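PDB 1O5Z: folylpolyglutamate synthase/dihydrofolate synthase, which probably catalyses the magnesium-dependent, ATP-driven addition of L-glutamate to dihydropteroate and to tetrahydrofolate, making dihydrofolate and polyglutamylated folates. Local coordinates for residues Ile38-Gly46 and Met115-Asp123. Sequence-based numbering, arbitrary orientation.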
loop_
_atom_site.group_PDB
_atom_site.type_symbol
_atom_site.label_atom_id
_atom_site.label_comp_id
_atom_site.label_asym_id
_atom_site.label_seq_id
_atom_site.Cartn_x
_atom_site.Cartn_y
_atom_site.Cartn_z
ATOM N N ILE A 38 9.539 2.148 20.096
ATOM C CA ILE A 38 9.354 3.228 19.121
ATOM C C ILE A 38 9.223 4.569 19.865
ATOM O O ILE A 38 9.730 5.584 19.425
ATOM C CB ILE A 38 8.112 2.967 18.178
ATOM C CG1 ILE A 38 7.962 4.097 17.129
ATOM C CG2 ILE A 38 6.805 2.849 18.988
ATOM C CD1 ILE A 38 9.134 4.259 16.179
ATOM N N SER A 39 8.519 4.563 20.984
ATOM C CA SER A 39 8.406 5.757 21.806
ATOM C C SER A 39 9.783 6.244 22.322
ATOM O O SER A 39 10.081 7.437 22.282
ATOM C CB SER A 39 7.466 5.504 22.967
ATOM O OG SER A 39 6.193 5.151 22.490
ATOM N N MET A 40 10.622 5.317 22.763
ATOM C CA MET A 40 11.967 5.653 23.196
ATOM C C MET A 40 12.873 6.125 22.047
ATOM O O MET A 40 13.605 7.076 22.178
ATOM C CB MET A 40 12.570 4.419 23.878
ATOM C CG MET A 40 13.913 4.610 24.527
ATOM S SD MET A 40 14.569 3.088 25.277
ATOM C CE MET A 40 13.054 2.471 26.053
ATOM N N LEU A 41 12.862 5.450 20.920
ATOM C CA LEU A 41 13.625 5.928 19.762
ATOM C C LEU A 41 13.248 7.359 19.396
ATOM O O LEU A 41 14.104 8.236 19.337
ATOM C CB LEU A 41 13.402 5.011 18.557
ATOM C CG LEU A 41 14.041 5.315 17.206
ATOM C CD1 LEU A 41 15.529 5.568 17.364
ATOM C CD2 LEU A 41 13.791 4.180 16.230
ATOM N N LEU A 42 11.961 7.601 19.208
ATOM C CA LEU A 42 11.489 8.921 18.881
ATOM C C LEU A 42 11.833 9.985 19.942
ATOM O O LEU A 42 12.201 11.114 19.609
ATOM C CB LEU A 42 9.977 8.874 18.612
ATOM C CG LEU A 42 9.567 8.201 17.295
ATOM C CD1 LEU A 42 8.060 8.018 17.211
ATOM C CD2 LEU A 42 10.010 9.056 16.157
ATOM N N SER A 43 11.717 9.620 21.214
ATOM C CA SER A 43 12.079 10.506 22.285
ATOM C C SER A 43 13.530 10.946 22.184
ATOM O O SER A 43 13.831 12.084 22.396
ATOM C CB SER A 43 11.921 9.804 23.612
ATOM O OG SER A 43 12.224 10.686 24.664
ATOM N N LYS A 44 14.419 10.011 21.900
ATOM C CA LYS A 44 15.832 10.298 21.788
ATOM C C LYS A 44 16.110 11.135 20.523
ATOM O O LYS A 44 17.106 11.821 20.479
ATOM C CB LYS A 44 16.634 8.980 21.772
ATOM C CG LYS A 44 16.576 8.209 23.106
ATOM C CD LYS A 44 17.916 7.498 23.413
ATOM C CE LYS A 44 18.067 7.095 24.863
ATOM N NZ LYS A 44 18.766 8.082 25.801
ATOM N N LEU A 45 15.215 11.094 19.528
ATOM C CA LEU A 45 15.322 11.921 18.335
ATOM C C LEU A 45 14.609 13.259 18.460
ATOM O O LEU A 45 14.535 14.012 17.501
ATOM C CB LEU A 45 14.763 11.172 17.104
ATOM C CG LEU A 45 15.506 9.870 16.756
ATOM C CD1 LEU A 45 14.731 9.059 15.724
ATOM C CD2 LEU A 45 16.942 10.100 16.291
ATOM N N GLY A 46 14.073 13.571 19.633
ATOM C CA GLY A 46 13.374 14.847 19.856
ATOM C C GLY A 46 11.883 14.831 19.539
ATOM O O GLY A 46 11.270 15.875 19.377
ATOM N N MET A 115 20.455 9.223 13.005
ATOM C CA MET A 115 19.946 8.244 13.984
ATOM C C MET A 115 20.990 7.242 14.469
ATOM O O MET A 115 20.851 6.695 15.552
ATOM C CB MET A 115 18.810 7.447 13.353
ATOM C CG MET A 115 17.667 8.297 12.933
ATOM S SD MET A 115 16.487 7.389 11.916
ATOM C CE MET A 115 16.001 6.147 13.097
ATOM N N GLU A 116 22.024 7.024 13.661
ATOM C CA GLU A 116 23.046 6.010 13.893
ATOM C C GLU A 116 23.562 5.930 15.341
ATOM O O GLU A 116 23.542 4.847 15.911
ATOM C CB GLU A 116 24.190 6.146 12.883
ATOM C CG GLU A 116 25.411 5.236 13.126
ATOM C CD GLU A 116 26.420 5.225 11.952
ATOM O OE1 GLU A 116 26.897 6.321 11.517
ATOM O OE2 GLU A 116 26.782 4.122 11.450
ATOM N N PRO A 117 24.039 7.015 15.956
ATOM C CA PRO A 117 24.519 6.893 17.323
ATOM C C PRO A 117 23.409 6.482 18.251
ATOM O O PRO A 117 23.656 5.704 19.132
ATOM C CB PRO A 117 25.046 8.281 17.669
ATOM C CG PRO A 117 24.479 9.144 16.669
ATOM C CD PRO A 117 24.204 8.377 15.432
ATOM N N ILE A 118 22.196 6.963 18.022
ATOM C CA ILE A 118 21.060 6.577 18.873
ATOM C C ILE A 118 20.737 5.139 18.698
ATOM O O ILE A 118 20.620 4.429 19.678
ATOM C CB ILE A 118 19.835 7.465 18.644
ATOM C CG1 ILE A 118 20.088 8.815 19.338
ATOM C CG2 ILE A 118 18.554 6.820 19.250
ATOM C CD1 ILE A 118 19.307 9.941 18.725
ATOM N N LEU A 119 20.673 4.685 17.450
ATOM C CA LEU A 119 20.468 3.261 17.190
ATOM C C LEU A 119 21.593 2.413 17.723
ATOM O O LEU A 119 21.339 1.329 18.145
ATOM C CB LEU A 119 20.369 2.961 15.722
ATOM C CG LEU A 119 19.248 3.637 14.964
ATOM C CD1 LEU A 119 19.465 3.378 13.468
ATOM C CD2 LEU A 119 17.913 3.171 15.439
ATOM N N ASN A 120 22.819 2.887 17.681
ATOM C CA ASN A 120 23.950 2.082 18.134
ATOM C C ASN A 120 23.826 1.802 19.609
ATOM O O ASN A 120 24.189 0.730 20.076
ATOM C CB ASN A 120 25.300 2.775 17.849
ATOM C CG ASN A 120 25.668 2.812 16.345
ATOM O OD1 ASN A 120 25.112 2.055 15.516
ATOM N ND2 ASN A 120 26.621 3.706 15.987
ATOM N N GLU A 121 23.331 2.810 20.321
ATOM C CA GLU A 121 23.091 2.772 21.747
ATOM C C GLU A 121 21.946 1.828 22.141
ATOM O O GLU A 121 22.148 0.958 22.990
ATOM C CB GLU A 121 22.802 4.182 22.212
ATOM C CG GLU A 121 22.722 4.373 23.705
ATOM C CD GLU A 121 22.022 5.692 24.068
ATOM O OE1 GLU A 121 21.111 5.690 24.962
ATOM O OE2 GLU A 121 22.370 6.734 23.434
ATOM N N LEU A 122 20.771 2.012 21.528
ATOM C CA LEU A 122 19.602 1.160 21.706
ATOM C C LEU A 122 19.884 -0.273 21.276
ATOM O O LEU A 122 19.358 -1.221 21.860
ATOM C CB LEU A 122 18.423 1.683 20.864
ATOM C CG LEU A 122 17.871 3.079 21.176
ATOM C CD1 LEU A 122 16.715 3.491 20.256
ATOM C CD2 LEU A 122 17.458 3.188 22.643
ATOM N N ASP A 123 20.699 -0.432 20.232
ATOM C CA ASP A 123 20.997 -1.749 19.688
ATOM C C ASP A 123 21.839 -2.595 20.573
ATOM O O ASP A 123 21.970 -3.766 20.323
ATOM C CB ASP A 123 21.660 -1.655 18.334
ATOM C CG ASP A 123 20.653 -1.425 17.227
ATOM O OD1 ASP A 123 21.134 -1.222 16.071
ATOM O OD2 ASP A 123 19.384 -1.415 17.410
#
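The planar peptide group joining Lys44 to Leu45 is covered on one face by Ile118, whose CD1 methyl sits above the carbonyl oxygen, 3.4 Å from Lys44 O. A second flat group, the Glu121 carboxylate, is met at one end: Lys44 NZ reaches OE1 of Glu121 in a long salt bridge of 3.5 Å. Both contacts belong to a helix-helix packing in which the segments 38-44 and 115-122, on helices 36-44 and 105-122, run roughly antiparallel, their axes at 140°, the latter belonging to the Mur ligase middle domain. Leu41 is a knob in the hole formed by Met115, Ile118, Leu119 and Leu122. Its CG lies opposite the backbone N (chi1 178°), which carries CD1 to 3.8 Å from CD1 of Leu122. Helix 132-146 adds Ala138 against Leu41, and Met139 and Leu142 against Met115. Beside Leu41, the Met40 and Leu122 side chains slide past each other in opposite directions, with Met40 SD near Leu122 CD2. Leu45 follows its helix, just before the Schellman glycine Gly46, and lies across Met115 CG. Shortening Leu45 to an alanine would probably open a gap beside Met115 and leave the Ile118 CD1 methyl less confined. That methyl is packed tightly, with Leu45 CD2 3.4 Å from Ile118 CD1.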